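Local coordinates for XRE-family like protein (PDB 3F6W) that probably binds DNA through a helix-turn-helix domain, as expected of a bacterial transcriptional regulator of the XRE family, at residues Y12-D17 with S75-M80; S42-T47 with M60-G65. One frame throughout, in Å; residues are numbered along the deposited sequence. Where two conformers were deposited one is given.

Contact 1: residues Y12-D17 with S75-M80; sequences YQALLD and SKLEAM
L77 reaches out from helix 70-78 and sets its two methyl groups against the flank of helix 3-26 at A14 and L15. Its CB points toward the partner segment, and CG lies anti to the backbone N (chi1 180°), an extended course that carries the isopropyl fork to helix 3-26. The two prongs then divide the work. CD1 settles beside the backbone where the two partner residues join: it lies 3.9 Å from A14 CB and 3.8 Å from L15 N. CD2 turns to the L15 side, 4.1 Å from L15 CB. A14 presents its methyl directly to L77, and with no longer side chain there the fork can come right up to the helix. L15 is set differently: its CB leaves the helix neither toward nor away from L77, and it is this CB that CD2 of L77 meets. The backbones come near each other here, L15 CA and L77 CA being 6.8 Å apart. In the all-helical XRE-type domain this joins the last helix to the long first one. On helix 3-26, the CB of Y12 instead points away from helix 70-78; its OH hydrogen-bonds to L54 N and the residue makes a cation-pi contact with R53, in the loop after helix 41-48. The second subunit packs here too: its A3 meets A14 and M80, a selenomethionine, and its I7 meets L77.

Contact 2: residues S42-T47 with M60-G65; sequences SFVSKT and MDFCRG
F62 pushes its ring from helix 56-66 toward helix 41-48, where V44, T47 and F43 receive it. CE1 of F62 is the leading atom, 3.9 Å from T47 CG2 and 4.2 Å from V44 CG1, and both methyls meet the ring obliquely. The side chains of T47 and F62 approach from opposite directions. The axes of the two short segments pass no nearer than 12.8 Å, at a crossing angle of -105°, and F62 bridges that distance with its ring swung out opposite its backbone N (chi1 -164°). Between the aromatic rings the touch is light: CE2 of F43 sits at the edge of the F62 ring, near its plane, 4.4 Å from F62 CD1. Helices 30-37 and 41-48 form the helix-turn-helix, the second being the recognition helix by family analogy, and F62 packs at its back while also touching L33 of helix 30-37 and L19 of helix 3-26. The polar part is internal to segment 42-47. T47 OG1 donates to F43 O at 2.8 Å with a C=O...donor angle of 153°, while T47 N bonds the same oxygen from the opposite face of the carbonyl plane. The hydroxyl bond holds the threonine's rotation, with OG1 beside its backbone N and CG2 turned to F62. The hydroxyl also lies over the centre of the F43 ring, 4.2 Å above its plane. A cation-pi contact with R39 adds a charged neighbour to F43. On the other helix, G65 O accepts a hydrogen bond from R36 NH1.

Contact 1 joins the first helix, 3-26, to the last, 70-78, while both segments of contact 2 fall within the sequence between them, on helices 41-48 and 56-66. Their centres are about 16 Å apart, on opposite sides of the chain's centre, yet they touch: L16 CD2 packs 3.6 Å from T47 O, so helix 3-26 meets the helix of the putative DNA-reading unit directly. Helix 56-66 runs on in sequence to helix 70-78, linking the two pairings a second way. Contact 2 is buried within one subunit, whereas contact 1 lies by the second subunit, so in the two-chain assembly the surface between subunits and the helix-turn-helix are parts of one small helical domain.

Contact 1: residues Y12-D17 with S75-M80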
loop_
_atom_site.group_PDB
_atom_site.type_symbol
_atom_site.label_atom_id
_atom_site.label_comp_id
_atom_site.label_asym_id
_atom_site.label_seq_id
_atom_site.Cartn_x
_atom_site.Cartn_y
_atom_site.Cartn_z
ATOM N N TYR A 12 -4.918 -3.918 2.559
ATOM C CA TYR A 12 -6.301 -4.352 2.733
ATOM C C TYR A 12 -6.996 -4.401 1.372
ATOM O O TYR A 12 -7.706 -5.356 1.058
ATOM C CB TYR A 12 -7.038 -3.421 3.700
ATOM C CG TYR A 12 -8.436 -3.924 4.010
ATOM C CD1 TYR A 12 -8.648 -4.857 5.007
ATOM C CD2 TYR A 12 -9.527 -3.486 3.277
ATOM C CE1 TYR A 12 -9.921 -5.349 5.282
ATOM C CE2 TYR A 12 -10.815 -3.967 3.544
ATOM C CZ TYR A 12 -10.996 -4.886 4.558
ATOM O OH TYR A 12 -12.254 -5.366 4.819
ATOM N N GLN A 13 -6.761 -3.397 0.532
ATOM C CA GLN A 13 -7.409 -3.395 -0.773
ATOM C C GLN A 13 -6.899 -4.542 -1.640
ATOM O O GLN A 13 -7.681 -5.156 -2.376
ATOM C CB GLN A 13 -7.251 -2.044 -1.468
ATOM C CG GLN A 13 -8.053 -0.929 -0.802
ATOM C CD GLN A 13 -9.541 -1.013 -1.096
ATOM O OE1 GLN A 13 -10.372 -0.876 -0.199
ATOM N NE2 GLN A 13 -9.882 -1.238 -2.360
ATOM N N ALA A 14 -5.607 -4.846 -1.529
ATOM C CA ALA A 14 -5.011 -5.962 -2.259
ATOM C C ALA A 14 -5.624 -7.280 -1.802
ATOM O O ALA A 14 -5.935 -8.150 -2.619
ATOM C CB ALA A 14 -3.467 -5.975 -2.081
ATOM N N LEU A 15 -5.821 -7.427 -0.494
ATOM C CA LEU A 15 -6.533 -8.598 0.011
ATOM C C LEU A 15 -7.943 -8.714 -0.584
ATOM O O LEU A 15 -8.356 -9.804 -0.996
ATOM C CB LEU A 15 -6.589 -8.597 1.541
ATOM C CG LEU A 15 -7.165 -9.869 2.157
ATOM C CD1 LEU A 15 -6.360 -11.073 1.691
ATOM C CD2 LEU A 15 -7.148 -9.762 3.674
ATOM N N LEU A 16 -8.685 -7.609 -0.643
ATOM C CA LEU A 16 -10.007 -7.668 -1.283
ATOM C C LEU A 16 -9.907 -8.081 -2.764
ATOM O O LEU A 16 -10.740 -8.846 -3.264
ATOM C CB LEU A 16 -10.752 -6.339 -1.170
ATOM C CG LEU A 16 -11.182 -5.876 0.233
ATOM C CD1 LEU A 16 -12.004 -4.596 0.108
ATOM C CD2 LEU A 16 -11.957 -6.978 0.972
ATOM N N ASP A 17 -8.909 -7.548 -3.456
ATOM C CA ASP A 17 -8.642 -7.894 -4.860
ATOM C C ASP A 17 -8.451 -9.406 -4.982
ATOM O O ASP A 17 -9.070 -10.067 -5.830
ATOM C CB ASP A 17 -7.385 -7.126 -5.325
ATOM C CG ASP A 17 -7.173 -7.141 -6.844
ATOM O OD1 ASP A 17 -8.093 -7.550 -7.596
ATOM O OD2 ASP A 17 -6.067 -6.709 -7.285
ATOM N N SER A 75 -0.512 -15.770 3.438
ATOM C CA SER A 75 0.912 -15.967 3.174
ATOM C C SER A 75 1.324 -15.329 1.859
ATOM O O SER A 75 2.375 -14.691 1.756
ATOM C CB SER A 75 1.233 -17.455 3.159
ATOM O OG SER A 75 1.107 -17.984 4.462
ATOM N N LYS A 76 0.474 -15.504 0.859
ATOM C CA LYS A 76 0.693 -14.941 -0.457
ATOM C C LYS A 76 0.669 -13.423 -0.407
ATOM O O LYS A 76 1.504 -12.759 -1.011
ATOM C CB LYS A 76 -0.378 -15.450 -1.408
ATOM C CG LYS A 76 -0.444 -14.731 -2.730
ATOM C CD LYS A 76 -1.548 -15.331 -3.569
ATOM C CE LYS A 76 -1.536 -16.842 -3.441
ATOM N NZ LYS A 76 -2.575 -17.499 -4.272
ATOM N N LEU A 77 -0.300 -12.873 0.312
ATOM C CA LEU A 77 -0.382 -11.430 0.455
ATOM C C LEU A 77 0.886 -10.888 1.097
ATOM O O LEU A 77 1.459 -9.908 0.636
ATOM C CB LEU A 77 -1.609 -11.046 1.278
ATOM C CG LEU A 77 -1.786 -9.551 1.500
ATOM C CD1 LEU A 77 -2.346 -8.898 0.247
ATOM C CD2 LEU A 77 -2.688 -9.291 2.686
ATOM N N GLU A 78 1.338 -11.545 2.156
ATOM C CA GLU A 78 2.501 -11.077 2.883
ATOM C C GLU A 78 3.765 -11.180 2.048
ATOM O O GLU A 78 4.670 -10.361 2.182
ATOM C CB GLU A 78 2.646 -11.818 4.206
ATOM C CG GLU A 78 1.562 -11.429 5.200
ATOM C CD GLU A 78 1.952 -11.711 6.626
ATOM O OE1 GLU A 78 2.562 -12.773 6.877
ATOM O OE2 GLU A 78 1.640 -10.871 7.495
ATOM N N ALA A 79 3.800 -12.165 1.160
ATOM C CA ALA A 79 4.958 -12.376 0.300
ATOM C C ALA A 79 5.184 -11.177 -0.618
ATOM O O ALA A 79 6.251 -11.026 -1.216
ATOM C CB ALA A 79 4.776 -13.632 -0.512
HETATM N N MSE A 80 4.175 -10.318 -0.714
HETATM C CA MSE A 80 4.233 -9.185 -1.634
HETATM C C MSE A 80 5.017 -7.993 -1.095
HETATM O O MSE A 80 5.374 -7.082 -1.846
HETATM C CB MSE A 80 2.823 -8.782 -2.052
HETATM C CG MSE A 80 2.187 -9.800 -2.954
HETATM SE SE MSE A 80 0.324 -9.421 -3.283
HETATM C CE MSE A 80 0.002 -10.813 -4.606
#

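Contact 2: residues S42-T47 with M60-G65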
loop_
_atom_site.group_PDB
_atom_site.type_symbol
_atom_site.label_atom_id
_atom_site.label_comp_id
_atom_site.label_asym_id
_atom_site.label_seq_id
_atom_site.Cartn_x
_atom_site.Cartn_y
_atom_site.Cartn_z
ATOM N N SER A 42 -25.892 -8.686 1.465
ATOM C CA SER A 42 -25.282 -7.382 1.727
ATOM C C SER A 42 -23.949 -7.537 2.452
ATOM O O SER A 42 -23.039 -6.729 2.253
ATOM C CB SER A 42 -26.228 -6.468 2.516
ATOM O OG SER A 42 -26.656 -7.080 3.724
ATOM N N PHE A 43 -23.818 -8.582 3.264
ATOM C CA PHE A 43 -22.546 -8.837 3.952
ATOM C C PHE A 43 -21.407 -9.017 2.949
ATOM O O PHE A 43 -20.320 -8.437 3.078
ATOM C CB PHE A 43 -22.650 -10.091 4.820
ATOM C CG PHE A 43 -21.360 -10.470 5.492
ATOM C CD1 PHE A 43 -20.964 -9.836 6.660
ATOM C CD2 PHE A 43 -20.542 -11.460 4.960
ATOM C CE1 PHE A 43 -19.782 -10.184 7.285
ATOM C CE2 PHE A 43 -19.360 -11.810 5.579
ATOM C CZ PHE A 43 -18.985 -11.168 6.751
ATOM N N VAL A 44 -21.660 -9.847 1.948
ATOM C CA VAL A 44 -20.657 -10.143 0.945
ATOM C C VAL A 44 -20.423 -8.933 0.062
ATOM O O VAL A 44 -19.278 -8.552 -0.187
ATOM C CB VAL A 44 -21.067 -11.355 0.092
ATOM C CG1 VAL A 44 -20.065 -11.564 -1.034
ATOM C CG2 VAL A 44 -21.134 -12.586 0.971
ATOM N N SER A 45 -21.505 -8.301 -0.397
ATOM C CA SER A 45 -21.339 -7.162 -1.289
ATOM C C SER A 45 -20.622 -5.984 -0.611
ATOM O O SER A 45 -19.776 -5.340 -1.217
ATOM C CB SER A 45 -22.675 -6.724 -1.904
ATOM O OG SER A 45 -23.608 -6.373 -0.901
ATOM N N LYS A 46 -20.946 -5.709 0.646
ATOM C CA LYS A 46 -20.291 -4.606 1.356
ATOM C C LYS A 46 -18.838 -4.942 1.681
ATOM O O LYS A 46 -17.968 -4.065 1.723
ATOM C CB LYS A 46 -21.048 -4.264 2.645
ATOM C CG LYS A 46 -22.350 -3.507 2.397
ATOM C CD LYS A 46 -22.909 -2.924 3.672
ATOM C CE LYS A 46 -24.078 -2.004 3.373
ATOM N NZ LYS A 46 -24.639 -1.426 4.614
ATOM N N THR A 47 -18.573 -6.219 1.930
ATOM C CA THR A 47 -17.202 -6.653 2.145
ATOM C C THR A 47 -16.401 -6.394 0.867
ATOM O O THR A 47 -15.328 -5.766 0.894
ATOM C CB THR A 47 -17.133 -8.142 2.506
ATOM O OG1 THR A 47 -17.646 -8.341 3.828
ATOM C CG2 THR A 47 -15.692 -8.623 2.473
HETATM N N MSE A 60 -11.557 -15.800 7.679
HETATM C CA MSE A 60 -11.403 -17.243 7.614
HETATM C C MSE A 60 -12.664 -17.880 7.025
HETATM O O MSE A 60 -12.571 -18.731 6.142
HETATM C CB MSE A 60 -11.053 -17.838 8.986
HETATM C CG MSE A 60 -9.649 -17.470 9.468
HETATM SE SE MSE A 60 -9.083 -18.577 10.984
HETATM C CE MSE A 60 -10.363 -17.920 12.312
ATOM N N ASP A 61 -13.842 -17.459 7.491
ATOM C CA ASP A 61 -15.093 -18.105 7.066
ATOM C C ASP A 61 -15.393 -17.808 5.593
ATOM O O ASP A 61 -15.907 -18.659 4.855
ATOM C CB ASP A 61 -16.280 -17.630 7.926
ATOM C CG ASP A 61 -16.173 -18.065 9.397
ATOM O OD1 ASP A 61 -15.287 -18.881 9.745
ATOM O OD2 ASP A 61 -16.982 -17.570 10.214
ATOM N N PHE A 62 -15.081 -16.583 5.187
ATOM C CA PHE A 62 -15.285 -16.116 3.814
ATOM C C PHE A 62 -14.469 -17.017 2.885
ATOM O O PHE A 62 -14.979 -17.547 1.891
ATOM C CB PHE A 62 -14.802 -14.660 3.735
ATOM C CG PHE A 62 -15.277 -13.893 2.521
ATOM C CD1 PHE A 62 -16.327 -12.993 2.618
ATOM C CD2 PHE A 62 -14.618 -14.021 1.302
ATOM C CE1 PHE A 62 -16.740 -12.257 1.507
ATOM C CE2 PHE A 62 -15.020 -13.290 0.193
ATOM C CZ PHE A 62 -16.084 -12.409 0.296
ATOM N N CYS A 63 -13.202 -17.208 3.235
ATOM C CA CYS A 63 -12.312 -18.091 2.483
ATOM C C CYS A 63 -12.848 -19.520 2.381
ATOM O O CYS A 63 -12.918 -20.098 1.283
ATOM C CB CYS A 63 -10.919 -18.107 3.125
ATOM S SG CYS A 63 -9.947 -16.593 2.817
ATOM N N ARG A 64 -13.225 -20.095 3.522
ATOM C CA ARG A 64 -13.760 -21.453 3.522
ATOM C C ARG A 64 -15.006 -21.521 2.645
ATOM O O ARG A 64 -15.225 -22.506 1.942
ATOM C CB ARG A 64 -14.056 -21.947 4.947
ATOM C CG ARG A 64 -12.914 -22.719 5.603
ATOM C CD ARG A 64 -11.776 -21.811 5.984
ATOM N NE ARG A 64 -10.643 -22.516 6.582
ATOM C CZ ARG A 64 -10.333 -22.484 7.876
ATOM N NH1 ARG A 64 -11.081 -21.799 8.729
ATOM N NH2 ARG A 64 -9.276 -23.147 8.326
ATOM N N GLY A 65 -15.809 -20.465 2.671
ATOM C CA GLY A 65 -17.042 -20.439 1.894
ATOM C C GLY A 65 -16.787 -20.485 0.390
ATOM O O GLY A 65 -17.597 -21.002 -0.383
#